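Local coordinates for protein succinate dehydrogenase subunit A (Mycolicibacterium smegmatis, PDB 7D6V) that probably oxidises succinate to fumarate on a bound FAD, as the flavoprotein subunit of a membrane-anchored succinate dehydrogenase of the electron transport chain, at residues D573-N578 / K620-E625; M243-Q247 / R561-T565; Y519-V524 / A537-R541. All blocks are in the same frame, centred on the assembly; numbering follows the deposited sequence.

Contact 1: residues D573-N578 / K620-E625; sequences DANWRN and KYYTPE
Two irregular loops run alongside each other in the same direction, with CA of D573 6.4 Å from CA of Y621 and CA of N575 6.4 Å from CA of T623. P624 is the centre of an inverse gamma turn (-67/55), after which the CA-to-CB bond of E625 points toward 573-578. Together the segments bury 354 Å². The main feature is R577, whose CA-to-CB bond points toward 620-625 and whose side chain (chi1 t, chi3 p) crosses the gap: its guanidinium lies flat on the Y622 ring (m rotamer), centres 4.0 Å apart and planes at 16°. CD of R577, 4.0 Å from the ring centroid, adds a CH-pi contact. At the guanidinium edge, R577 NH1 forms a salt bridge of 3.5 Å with E625 OE2, weak as a hydrogen bond, while R577 NH2 is hydrogen-bonded to the F80 carbonyl. CB of N575 meets CG2 of T623 at 3.7 Å. At the other end, OD2 of D573 is 3.7 Å from CE1 of Y621, and D573 OD1 pairs with R561. Arginine stacked on tyrosine, with a carboxylate at the guanidinium edge, is an off-centre cation-pi pair with an added salt bridge, here joining the loop after helix 615-618 to that between strands 565-566 and 582-585.

Contact 2: residues M243-Q247 / R561-T565; sequences MEFIQ and RGGHT
F245 (m rotamer) lays the CE2 edge of its ring against the type II' turn from R561 to H564: CE2 of F245 comes 3.1 Å from O of R561, near the ring plane, and 3.6 Å from CB of H564. R561 and H564 are joined by two backbone hydrogen bonds, R561 N to H564 O (3.0 Å) and H564 N to R561 O (3.2 Å), with G562 at 63/-122. CA of F245 and CA of H564 are 5.3 Å apart. The imidazole of H564 (chi1 t, 166°) turns its edge to the face of F245, centroids 6.0 Å apart and planes at 80°, a T-shaped pair; E244 CG sits over one imidazole face. I246 O comes 3.4 Å from G563 O, two acceptors in unbonded packing that a CB on G563 would block. The polar ends have partners outside the two segments: H564 NE2 bonds to O of R557, E244 forms a salt bridge with R557, and R561 one with D573. The chemistry thus implies a join by aromatic and van der Waals packing between the FAD-binding and C-terminal regions, with the charges paired around it.

Contact 3: residues Y519-V524 / A537-R541; sequences YANVTV and AIDMR
A537 is the apolar centre: its CB points from helix 532-556 toward the loop and meets CG2 of V524 at 3.7 Å and CG2 of V522 at 4.1 Å. The loop residues V522 (-69/125) and V524 (-112/131) are extended, so both CA-to-CB bonds point at the helix while that of T523, between them, points away. CA of V522 lies 7.1 Å from CA of A537; one helical turn on, CA of Y519 is 8.0 Å from CA of R541, so the loop runs against the helix direction. Y519, with chi1 at -179° (t), spans that wider gap. Its CE1 packs on CB of M540 at 3.4 Å, and its OH lies 3.7 Å from CB of R541. Beyond, M540 reaches H485 and L488 of helix 481-495, which also receives V522 through P481. At the polar edge, the Y519 hydroxyl donates to O of A537, near the ring plane, at 2.3 Å, shorter than an ordinary hydrogen bond, so the exact value is uncertain. That carbonyl is accessible: R541 N stands 4.2 Å from A537 O and bonds weakly to I538 O instead (3.5 Å). V522 N to Y519 O, 3.3 Å, closes the turn before the extended part. In all 238 Å² is buried. The chemistry implies apolar packing of a loop on a helix within the C-terminal region, with one hydrogen bond from Y519 OH to A537 O.

From the N terminus, the chain first lays down 243-247, at the start of strand 246-253, and contact 2 is completed only when 561-565 returns after 313 intervening residues, tying the FAD-binding region to the C-terminal one. Contact 3 is nested inside that long loop and closes a short one of 12 residues, joining the loop after helix 502-518 to helix 532-556. Contact 1 follows in series, closing 41 residues and tying the C-terminal tail to the 573-578 loop. Contacts 1 and 2 touch, centres about 17 Å apart, through a 3.0 Å salt bridge from D573 OD1 to R561 NH1. Contact 3 stands apart, its nearest atoms about 12 Å from contact 2 and 24 Å from contact 1.

Contact 1: residues D573-N578 / K620-E625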
ATOM      1  N   ASP A 573     -17.302 -28.978  21.347  1.00 25.44           N
ATOM      2  CA  ASP A 573     -16.373 -29.370  22.395  1.00 25.44           C
ATOM      3  C   ASP A 573     -16.745 -30.733  22.991  1.00 25.44           C
ATOM      4  O   ASP A 573     -17.179 -30.852  24.139  1.00 25.44           O
ATOM      5  CB  ASP A 573     -16.323 -28.285  23.478  1.00 25.44           C
ATOM      6  CG  ASP A 573     -15.915 -26.932  22.931  1.00 25.44           C
ATOM      7  OD1 ASP A 573     -15.225 -26.885  21.896  1.00 25.44           O
ATOM      8  OD2 ASP A 573     -16.288 -25.910  23.538  1.00 25.44           O
ATOM      9  N   ALA A 574     -16.586 -31.765  22.164  1.00 24.03           N
ATOM     10  CA  ALA A 574     -16.494 -33.121  22.690  1.00 24.03           C
ATOM     11  C   ALA A 574     -15.188 -33.258  23.472  1.00 24.03           C
ATOM     12  O   ALA A 574     -14.490 -32.274  23.729  1.00 24.03           O
ATOM     13  CB  ALA A 574     -16.571 -34.144  21.562  1.00 24.03           C
ATOM     14  N   ASN A 575     -14.852 -34.480  23.896  1.00 25.40           N
ATOM     15  CA  ASN A 575     -13.566 -34.602  24.575  1.00 25.40           C
ATOM     16  C   ASN A 575     -12.481 -34.174  23.591  1.00 25.40           C
ATOM     17  O   ASN A 575     -11.884 -33.116  23.791  1.00 25.40           O
ATOM     18  CB  ASN A 575     -13.351 -36.008  25.171  1.00 25.40           C
ATOM     19  CG  ASN A 575     -13.176 -37.100  24.131  1.00 25.40           C
ATOM     20  OD1 ASN A 575     -12.288 -37.037  23.284  1.00 25.40           O
ATOM     21  ND2 ASN A 575     -14.013 -38.127  24.214  1.00 25.40           N
ATOM     22  N   TRP A 576     -12.190 -34.977  22.558  1.00 23.30           N
ATOM     23  CA  TRP A 576     -11.756 -34.539  21.228  1.00 23.30           C
ATOM     24  C   TRP A 576     -10.799 -33.349  21.218  1.00 23.30           C
ATOM     25  O   TRP A 576     -10.642 -32.693  20.185  1.00 23.30           O
ATOM     26  CB  TRP A 576     -12.977 -34.195  20.370  1.00 23.30           C
ATOM     27  CG  TRP A 576     -13.330 -35.220  19.317  1.00 23.30           C
ATOM     28  CD1 TRP A 576     -14.476 -35.956  19.249  1.00 23.30           C
ATOM     29  CD2 TRP A 576     -12.538 -35.609  18.186  1.00 23.30           C
ATOM     30  NE1 TRP A 576     -14.447 -36.781  18.155  1.00 23.30           N
ATOM     31  CE2 TRP A 576     -13.268 -36.587  17.485  1.00 23.30           C
ATOM     32  CE3 TRP A 576     -11.285 -35.229  17.702  1.00 23.30           C
ATOM     33  CZ2 TRP A 576     -12.786 -37.190  16.327  1.00 23.30           C
ATOM     34  CZ3 TRP A 576     -10.808 -35.828  16.551  1.00 23.30           C
ATOM     35  CH2 TRP A 576     -11.557 -36.797  15.877  1.00 23.30           C
ATOM     36  N   ARG A 577     -10.143 -33.071  22.339  1.00 22.38           N
ATOM     37  CA  ARG A 577      -9.305 -31.888  22.480  1.00 22.38           C
ATOM     38  C   ARG A 577      -7.829 -32.219  22.525  1.00 22.38           C
ATOM     39  O   ARG A 577      -7.014 -31.423  22.060  1.00 22.38           O
ATOM     40  CB  ARG A 577      -9.695 -31.113  23.746  1.00 22.38           C
ATOM     41  CG  ARG A 577      -9.222 -29.681  23.809  1.00 22.38           C
ATOM     42  CD  ARG A 577      -8.806 -29.331  25.225  1.00 22.38           C
ATOM     43  NE  ARG A 577      -8.107 -30.438  25.867  1.00 22.38           N
ATOM     44  CZ  ARG A 577      -6.820 -30.711  25.691  1.00 22.38           C
ATOM     45  NH1 ARG A 577      -6.269 -31.739  26.317  1.00 22.38           N
ATOM     46  NH2 ARG A 577      -6.080 -29.959  24.889  1.00 22.38           N
ATOM     47  N   ASN A 578      -7.475 -33.373  23.074  1.00 25.06           N
ATOM     48  CA  ASN A 578      -6.135 -33.929  22.931  1.00 25.06           C
ATOM     49  C   ASN A 578      -6.047 -34.869  21.731  1.00 25.06           C
ATOM     50  O   ASN A 578      -5.623 -36.016  21.834  1.00 25.06           O
ATOM     51  CB  ASN A 578      -5.726 -34.618  24.228  1.00 25.06           C
ATOM     52  CG  ASN A 578      -6.683 -35.719  24.636  1.00 25.06           C
ATOM     53  OD1 ASN A 578      -7.634 -36.032  23.920  1.00 25.06           O
ATOM     54  ND2 ASN A 578      -6.432 -36.318  25.793  1.00 25.06           N
ATOM     55  N   LYS A 620     -15.140 -27.107  31.233  1.00 25.28           N
ATOM     56  CA  LYS A 620     -15.929 -27.013  30.019  1.00 25.28           C
ATOM     57  C   LYS A 620     -15.167 -27.469  28.782  1.00 25.28           C
ATOM     58  O   LYS A 620     -15.764 -27.550  27.704  1.00 25.28           O
ATOM     59  CB  LYS A 620     -16.403 -25.571  29.821  1.00 25.28           C
ATOM     60  CG  LYS A 620     -16.913 -24.917  31.090  1.00 25.28           C
ATOM     61  CD  LYS A 620     -17.472 -23.536  30.812  1.00 25.28           C
ATOM     62  CE  LYS A 620     -16.411 -22.629  30.223  1.00 25.28           C
ATOM     63  NZ  LYS A 620     -16.746 -21.191  30.406  1.00 25.28           N
ATOM     64  N   TYR A 621     -13.875 -27.770  28.910  1.00 23.40           N
ATOM     65  CA  TYR A 621     -13.051 -28.096  27.754  1.00 23.40           C
ATOM     66  C   TYR A 621     -12.256 -29.377  27.962  1.00 23.40           C
ATOM     67  O   TYR A 621     -11.889 -30.047  26.994  1.00 23.40           O
ATOM     68  CB  TYR A 621     -12.097 -26.944  27.442  1.00 23.40           C
ATOM     69  CG  TYR A 621     -12.783 -25.646  27.093  1.00 23.40           C
ATOM     70  CD1 TYR A 621     -13.099 -25.338  25.780  1.00 23.40           C
ATOM     71  CD2 TYR A 621     -13.107 -24.725  28.077  1.00 23.40           C
ATOM     72  CE1 TYR A 621     -13.719 -24.154  25.456  1.00 23.40           C
ATOM     73  CE2 TYR A 621     -13.729 -23.538  27.763  1.00 23.40           C
ATOM     74  CZ  TYR A 621     -14.031 -23.258  26.450  1.00 23.40           C
ATOM     75  OH  TYR A 621     -14.651 -22.076  26.129  1.00 23.40           O
ATOM     76  N   TYR A 622     -11.986 -29.728  29.213  1.00 23.91           N
ATOM     77  CA  TYR A 622     -11.110 -30.840  29.537  1.00 23.91           C
ATOM     78  C   TYR A 622     -11.890 -31.959  30.209  1.00 23.91           C
ATOM     79  O   TYR A 622     -12.861 -31.720  30.930  1.00 23.91           O
ATOM     80  CB  TYR A 622      -9.968 -30.394  30.457  1.00 23.91           C
ATOM     81  CG  TYR A 622      -8.874 -29.616  29.768  1.00 23.91           C
ATOM     82  CD1 TYR A 622      -7.624 -30.175  29.566  1.00 23.91           C
ATOM     83  CD2 TYR A 622      -9.089 -28.320  29.332  1.00 23.91           C
ATOM     84  CE1 TYR A 622      -6.625 -29.469  28.938  1.00 23.91           C
ATOM     85  CE2 TYR A 622      -8.094 -27.606  28.706  1.00 23.91           C
ATOM     86  CZ  TYR A 622      -6.865 -28.186  28.510  1.00 23.91           C
ATOM     87  OH  TYR A 622      -5.871 -27.475  27.885  1.00 23.91           O
ATOM     88  N   THR A 623     -11.450 -33.189  29.960  1.00 29.62           N
ATOM     89  CA  THR A 623     -11.935 -34.329  30.712  1.00 29.62           C
ATOM     90  C   THR A 623     -11.404 -34.249  32.140  1.00 29.62           C
ATOM     91  O   THR A 623     -10.455 -33.511  32.416  1.00 29.62           O
ATOM     92  CB  THR A 623     -11.490 -35.633  30.051  1.00 29.62           C
ATOM     93  OG1 THR A 623     -10.063 -35.731  30.094  1.00 29.62           O
ATOM     94  CG2 THR A 623     -11.947 -35.683  28.605  1.00 29.62           C
ATOM     95  N   PRO A 624     -11.994 -34.999  33.079  1.00 31.81           N
ATOM     96  CA  PRO A 624     -11.463 -34.986  34.450  1.00 31.81           C
ATOM     97  C   PRO A 624     -10.085 -35.624  34.528  1.00 31.81           C
ATOM     98  O   PRO A 624      -9.850 -36.557  35.302  1.00 31.81           O
ATOM     99  CB  PRO A 624     -12.502 -35.787  35.244  1.00 31.81           C
ATOM    100  CG  PRO A 624     -13.274 -36.546  34.224  1.00 31.81           C
ATOM    101  CD  PRO A 624     -13.289 -35.695  33.003  1.00 31.81           C
ATOM    102  N   GLU A 625      -9.166 -35.110  33.713  1.00 32.11           N
ATOM    103  CA  GLU A 625      -7.805 -35.604  33.612  1.00 32.11           C
ATOM    104  C   GLU A 625      -6.793 -34.718  34.319  1.00 32.11           C
ATOM    105  O   GLU A 625      -5.618 -35.093  34.388  1.00 32.11           O
ATOM    106  CB  GLU A 625      -7.405 -35.730  32.139  1.00 32.11           C
ATOM    107  CG  GLU A 625      -7.076 -34.394  31.483  1.00 32.11           C
ATOM    108  CD  GLU A 625      -7.058 -34.470  29.969  1.00 32.11           C
ATOM    109  OE1 GLU A 625      -7.367 -35.548  29.423  1.00 32.11           O
ATOM    110  OE2 GLU A 625      -6.740 -33.452  29.322  1.00 32.11           O
TER

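Contact 2: residues M243-Q247 / R561-T565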
ATOM      1  N   MET A 243      -6.082 -29.188   9.621  1.00 19.12           N
ATOM      2  CA  MET A 243      -6.448 -28.675   8.309  1.00 19.12           C
ATOM      3  C   MET A 243      -7.945 -28.447   8.162  1.00 19.12           C
ATOM      4  O   MET A 243      -8.361 -27.784   7.208  1.00 19.12           O
ATOM      5  CB  MET A 243      -5.956 -29.623   7.216  1.00 19.12           C
ATOM      6  CG  MET A 243      -4.463 -29.534   6.953  1.00 19.12           C
ATOM      7  SD  MET A 243      -3.820 -27.854   7.061  1.00 19.12           S
ATOM      8  CE  MET A 243      -4.178 -27.237   5.424  1.00 19.12           C
ATOM      9  N   GLU A 244      -8.757 -28.969   9.078  1.00 19.60           N
ATOM     10  CA  GLU A 244     -10.194 -28.742   9.067  1.00 19.60           C
ATOM     11  C   GLU A 244     -10.591 -27.435   9.732  1.00 19.60           C
ATOM     12  O   GLU A 244     -11.781 -27.108   9.759  1.00 19.60           O
ATOM     13  CB  GLU A 244     -10.914 -29.902   9.760  1.00 19.60           C
ATOM     14  CG  GLU A 244     -10.659 -29.993  11.253  1.00 19.60           C
ATOM     15  CD  GLU A 244      -9.411 -30.786  11.596  1.00 19.60           C
ATOM     16  OE1 GLU A 244      -8.385 -30.629  10.906  1.00 19.60           O
ATOM     17  OE2 GLU A 244      -9.455 -31.569  12.564  1.00 19.60           O
ATOM     18  N   PHE A 245      -9.637 -26.684  10.266  1.00 19.14           N
ATOM     19  CA  PHE A 245      -9.919 -25.456  11.000  1.00 19.14           C
ATOM     20  C   PHE A 245      -9.580 -24.276  10.101  1.00 19.14           C
ATOM     21  O   PHE A 245      -8.419 -23.886   9.973  1.00 19.14           O
ATOM     22  CB  PHE A 245      -9.140 -25.428  12.308  1.00 19.14           C
ATOM     23  CG  PHE A 245      -9.654 -26.400  13.319  1.00 19.14           C
ATOM     24  CD1 PHE A 245      -8.943 -27.541  13.623  1.00 19.14           C
ATOM     25  CD2 PHE A 245     -10.861 -26.181  13.949  1.00 19.14           C
ATOM     26  CE1 PHE A 245      -9.423 -28.440  14.539  1.00 19.14           C
ATOM     27  CE2 PHE A 245     -11.344 -27.074  14.870  1.00 19.14           C
ATOM     28  CZ  PHE A 245     -10.624 -28.204  15.168  1.00 19.14           C
ATOM     29  N   ILE A 246     -10.609 -23.709   9.483  1.00 21.38           N
ATOM     30  CA  ILE A 246     -10.477 -22.580   8.575  1.00 21.38           C
ATOM     31  C   ILE A 246     -11.398 -21.480   9.070  1.00 21.38           C
ATOM     32  O   ILE A 246     -12.561 -21.738   9.396  1.00 21.38           O
ATOM     33  CB  ILE A 246     -10.819 -22.975   7.127  1.00 21.38           C
ATOM     34  CG1 ILE A 246      -9.762 -23.927   6.574  1.00 21.38           C
ATOM     35  CG2 ILE A 246     -10.943 -21.746   6.250  1.00 21.38           C
ATOM     36  CD1 ILE A 246     -10.098 -24.482   5.223  1.00 21.38           C
ATOM     37  N   GLN A 247     -10.876 -20.262   9.143  1.00 22.74           N
ATOM     38  CA  GLN A 247     -11.689 -19.125   9.542  1.00 22.74           C
ATOM     39  C   GLN A 247     -12.536 -18.664   8.365  1.00 22.74           C
ATOM     40  O   GLN A 247     -12.015 -18.397   7.277  1.00 22.74           O
ATOM     41  CB  GLN A 247     -10.814 -17.990  10.059  1.00 22.74           C
ATOM     42  CG  GLN A 247     -11.590 -16.930  10.810  1.00 22.74           C
ATOM     43  CD  GLN A 247     -10.748 -16.211  11.832  1.00 22.74           C
ATOM     44  OE1 GLN A 247     -10.442 -16.749  12.893  1.00 22.74           O
ATOM     45  NE2 GLN A 247     -10.351 -14.989  11.509  1.00 22.74           N
ATOM     46  N   ARG A 561     -15.970 -27.154  16.911  1.00 21.47           N
ATOM     47  CA  ARG A 561     -15.054 -26.391  17.754  1.00 21.47           C
ATOM     48  C   ARG A 561     -14.473 -25.256  16.933  1.00 21.47           C
ATOM     49  O   ARG A 561     -13.805 -25.504  15.926  1.00 21.47           O
ATOM     50  CB  ARG A 561     -13.946 -27.287  18.303  1.00 21.47           C
ATOM     51  CG  ARG A 561     -13.114 -26.650  19.396  1.00 21.47           C
ATOM     52  CD  ARG A 561     -11.982 -27.558  19.831  1.00 21.47           C
ATOM     53  NE  ARG A 561     -12.463 -28.852  20.295  1.00 21.47           N
ATOM     54  CZ  ARG A 561     -12.729 -29.135  21.563  1.00 21.47           C
ATOM     55  NH1 ARG A 561     -12.559 -28.214  22.497  1.00 21.47           N
ATOM     56  NH2 ARG A 561     -13.164 -30.338  21.896  1.00 21.47           N
ATOM     57  N   GLY A 562     -14.718 -24.026  17.357  1.00 21.68           N
ATOM     58  CA  GLY A 562     -14.118 -22.880  16.695  1.00 21.68           C
ATOM     59  C   GLY A 562     -14.582 -22.749  15.260  1.00 21.68           C
ATOM     60  O   GLY A 562     -15.780 -22.641  14.974  1.00 21.68           O
ATOM     61  N   GLY A 563     -13.624 -22.758  14.336  1.00 22.33           N
ATOM     62  CA  GLY A 563     -13.921 -22.564  12.931  1.00 22.33           C
ATOM     63  C   GLY A 563     -14.465 -23.772  12.204  1.00 22.33           C
ATOM     64  O   GLY A 563     -14.843 -23.649  11.036  1.00 22.33           O
ATOM     65  N   HIS A 564     -14.511 -24.933  12.851  1.00 21.88           N
ATOM     66  CA  HIS A 564     -15.014 -26.159  12.243  1.00 21.88           C
ATOM     67  C   HIS A 564     -16.379 -26.468  12.842  1.00 21.88           C
ATOM     68  O   HIS A 564     -16.481 -26.821  14.020  1.00 21.88           O
ATOM     69  CB  HIS A 564     -14.043 -27.317  12.459  1.00 21.88           C
ATOM     70  CG  HIS A 564     -14.628 -28.661  12.159  1.00 21.88           C
ATOM     71  ND1 HIS A 564     -14.953 -29.063  10.883  1.00 21.88           N
ATOM     72  CD2 HIS A 564     -14.946 -29.695  12.971  1.00 21.88           C
ATOM     73  CE1 HIS A 564     -15.446 -30.287  10.921  1.00 21.88           C
ATOM     74  NE2 HIS A 564     -15.451 -30.694  12.177  1.00 21.88           N
ATOM     75  N   THR A 565     -17.422 -26.343  12.029  1.00 24.89           N
ATOM     76  CA  THR A 565     -18.789 -26.591  12.457  1.00 24.89           C
ATOM     77  C   THR A 565     -19.348 -27.775  11.686  1.00 24.89           C
ATOM     78  O   THR A 565     -19.309 -27.788  10.453  1.00 24.89           O
ATOM     79  CB  THR A 565     -19.670 -25.360  12.237  1.00 24.89           C
ATOM     80  OG1 THR A 565     -18.955 -24.184  12.631  1.00 24.89           O
ATOM     81  CG2 THR A 565     -20.941 -25.464  13.053  1.00 24.89           C
TER

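Contact 3: residues Y519-V524 / A537-R541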
ATOM      1  N   TYR A 519      -7.337 -33.575 -14.040  1.00 20.72           N
ATOM      2  CA  TYR A 519      -6.112 -32.781 -14.020  1.00 20.72           C
ATOM      3  C   TYR A 519      -4.987 -33.410 -14.833  1.00 20.72           C
ATOM      4  O   TYR A 519      -4.081 -32.694 -15.268  1.00 20.72           O
ATOM      5  CB  TYR A 519      -5.647 -32.569 -12.580  1.00 20.72           C
ATOM      6  CG  TYR A 519      -4.396 -31.733 -12.462  1.00 20.72           C
ATOM      7  CD1 TYR A 519      -4.418 -30.373 -12.727  1.00 20.72           C
ATOM      8  CD2 TYR A 519      -3.191 -32.305 -12.086  1.00 20.72           C
ATOM      9  CE1 TYR A 519      -3.280 -29.610 -12.624  1.00 20.72           C
ATOM     10  CE2 TYR A 519      -2.047 -31.546 -11.977  1.00 20.72           C
ATOM     11  CZ  TYR A 519      -2.098 -30.199 -12.246  1.00 20.72           C
ATOM     12  OH  TYR A 519      -0.960 -29.437 -12.143  1.00 20.72           O
ATOM     13  N   ALA A 520      -5.017 -34.724 -15.052  1.00 21.61           N
ATOM     14  CA  ALA A 520      -3.976 -35.365 -15.842  1.00 21.61           C
ATOM     15  C   ALA A 520      -4.009 -34.958 -17.308  1.00 21.61           C
ATOM     16  O   ALA A 520      -3.053 -35.249 -18.033  1.00 21.61           O
ATOM     17  CB  ALA A 520      -4.093 -36.885 -15.726  1.00 21.61           C
ATOM     18  N   ASN A 521      -5.074 -34.298 -17.760  1.00 22.83           N
ATOM     19  CA  ASN A 521      -5.226 -33.894 -19.150  1.00 22.83           C
ATOM     20  C   ASN A 521      -5.078 -32.393 -19.353  1.00 22.83           C
ATOM     21  O   ASN A 521      -5.425 -31.889 -20.424  1.00 22.83           O
ATOM     22  CB  ASN A 521      -6.582 -34.354 -19.684  1.00 22.83           C
ATOM     23  CG  ASN A 521      -6.695 -35.855 -19.766  1.00 22.83           C
ATOM     24  OD1 ASN A 521      -5.796 -36.530 -20.262  1.00 22.83           O
ATOM     25  ND2 ASN A 521      -7.804 -36.391 -19.276  1.00 22.83           N
ATOM     26  N   VAL A 522      -4.570 -31.667 -18.360  1.00 21.98           N
ATOM     27  CA  VAL A 522      -4.509 -30.213 -18.457  1.00 21.98           C
ATOM     28  C   VAL A 522      -3.480 -29.817 -19.508  1.00 21.98           C
ATOM     29  O   VAL A 522      -2.320 -30.238 -19.464  1.00 21.98           O
ATOM     30  CB  VAL A 522      -4.212 -29.582 -17.088  1.00 21.98           C
ATOM     31  CG1 VAL A 522      -2.872 -30.043 -16.536  1.00 21.98           C
ATOM     32  CG2 VAL A 522      -4.247 -28.072 -17.189  1.00 21.98           C
ATOM     33  N   THR A 523      -3.913 -29.021 -20.480  1.00 22.58           N
ATOM     34  CA  THR A 523      -3.062 -28.566 -21.568  1.00 22.58           C
ATOM     35  C   THR A 523      -2.905 -27.056 -21.478  1.00 22.58           C
ATOM     36  O   THR A 523      -3.887 -26.337 -21.269  1.00 22.58           O
ATOM     37  CB  THR A 523      -3.643 -28.958 -22.927  1.00 22.58           C
ATOM     38  OG1 THR A 523      -3.947 -30.357 -22.936  1.00 22.58           O
ATOM     39  CG2 THR A 523      -2.649 -28.661 -24.034  1.00 22.58           C
ATOM     40  N   VAL A 524      -1.676 -26.580 -21.636  1.00 20.89           N
ATOM     41  CA  VAL A 524      -1.355 -25.162 -21.561  1.00 20.89           C
ATOM     42  C   VAL A 524      -0.938 -24.697 -22.947  1.00 20.89           C
ATOM     43  O   VAL A 524      -0.103 -25.334 -23.599  1.00 20.89           O
ATOM     44  CB  VAL A 524      -0.250 -24.890 -20.526  1.00 20.89           C
ATOM     45  CG1 VAL A 524       0.298 -23.492 -20.683  1.00 20.89           C
ATOM     46  CG2 VAL A 524      -0.786 -25.091 -19.124  1.00 20.89           C
ATOM     47  N   ALA A 537      -1.701 -23.987 -13.931  1.00 16.87           N
ATOM     48  CA  ALA A 537      -1.661 -25.438 -14.071  1.00 16.87           C
ATOM     49  C   ALA A 537      -0.704 -26.061 -13.065  1.00 16.87           C
ATOM     50  O   ALA A 537      -0.955 -27.159 -12.557  1.00 16.87           O
ATOM     51  CB  ALA A 537      -1.260 -25.817 -15.493  1.00 16.87           C
ATOM     52  N   ILE A 538       0.404 -25.381 -12.772  1.00 17.02           N
ATOM     53  CA  ILE A 538       1.332 -25.895 -11.771  1.00 17.02           C
ATOM     54  C   ILE A 538       0.735 -25.787 -10.370  1.00 17.02           C
ATOM     55  O   ILE A 538       0.831 -26.722  -9.570  1.00 17.02           O
ATOM     56  CB  ILE A 538       2.685 -25.167 -11.872  1.00 17.02           C
ATOM     57  CG1 ILE A 538       3.359 -25.485 -13.203  1.00 17.02           C
ATOM     58  CG2 ILE A 538       3.595 -25.563 -10.725  1.00 17.02           C
ATOM     59  CD1 ILE A 538       4.496 -24.552 -13.535  1.00 17.02           C
ATOM     60  N   ASP A 539       0.110 -24.649 -10.051  1.00 18.31           N
ATOM     61  CA  ASP A 539      -0.486 -24.451  -8.729  1.00 18.31           C
ATOM     62  C   ASP A 539      -1.651 -25.394  -8.454  1.00 18.31           C
ATOM     63  O   ASP A 539      -1.960 -25.661  -7.283  1.00 18.31           O
ATOM     64  CB  ASP A 539      -0.972 -23.009  -8.577  1.00 18.31           C
ATOM     65  CG  ASP A 539       0.159 -22.005  -8.578  1.00 18.31           C
ATOM     66  OD1 ASP A 539       1.217 -22.291  -7.979  1.00 18.31           O
ATOM     67  OD2 ASP A 539      -0.017 -20.917  -9.166  1.00 18.31           O
ATOM     68  N   MET A 540      -2.318 -25.879  -9.504  1.00 19.12           N
ATOM     69  CA  MET A 540      -3.518 -26.680  -9.310  1.00 19.12           C
ATOM     70  C   MET A 540      -3.230 -27.985  -8.579  1.00 19.12           C
ATOM     71  O   MET A 540      -4.095 -28.486  -7.857  1.00 19.12           O
ATOM     72  CB  MET A 540      -4.180 -26.959 -10.656  1.00 19.12           C
ATOM     73  CG  MET A 540      -5.313 -26.004 -11.004  1.00 19.12           C
ATOM     74  SD  MET A 540      -6.573 -25.902  -9.723  1.00 19.12           S
ATOM     75  CE  MET A 540      -7.481 -27.410 -10.037  1.00 19.12           C
ATOM     76  N   ARG A 541      -2.031 -28.552  -8.736  1.00 18.84           N
ATOM     77  CA  ARG A 541      -1.733 -29.809  -8.052  1.00 18.84           C
ATOM     78  C   ARG A 541      -1.614 -29.604  -6.544  1.00 18.84           C
ATOM     79  O   ARG A 541      -2.135 -30.406  -5.754  1.00 18.84           O
ATOM     80  CB  ARG A 541      -0.468 -30.441  -8.644  1.00 18.84           C
ATOM     81  CG  ARG A 541       0.845 -29.779  -8.263  1.00 18.84           C
ATOM     82  CD  ARG A 541       2.016 -30.348  -9.046  1.00 18.84           C
ATOM     83  NE  ARG A 541       2.439 -31.660  -8.566  1.00 18.84           N
ATOM     84  CZ  ARG A 541       3.647 -31.924  -8.078  1.00 18.84           C
ATOM     85  NH1 ARG A 541       4.557 -30.965  -7.999  1.00 18.84           N
ATOM     86  NH2 ARG A 541       3.947 -33.147  -7.671  1.00 18.84           N
TER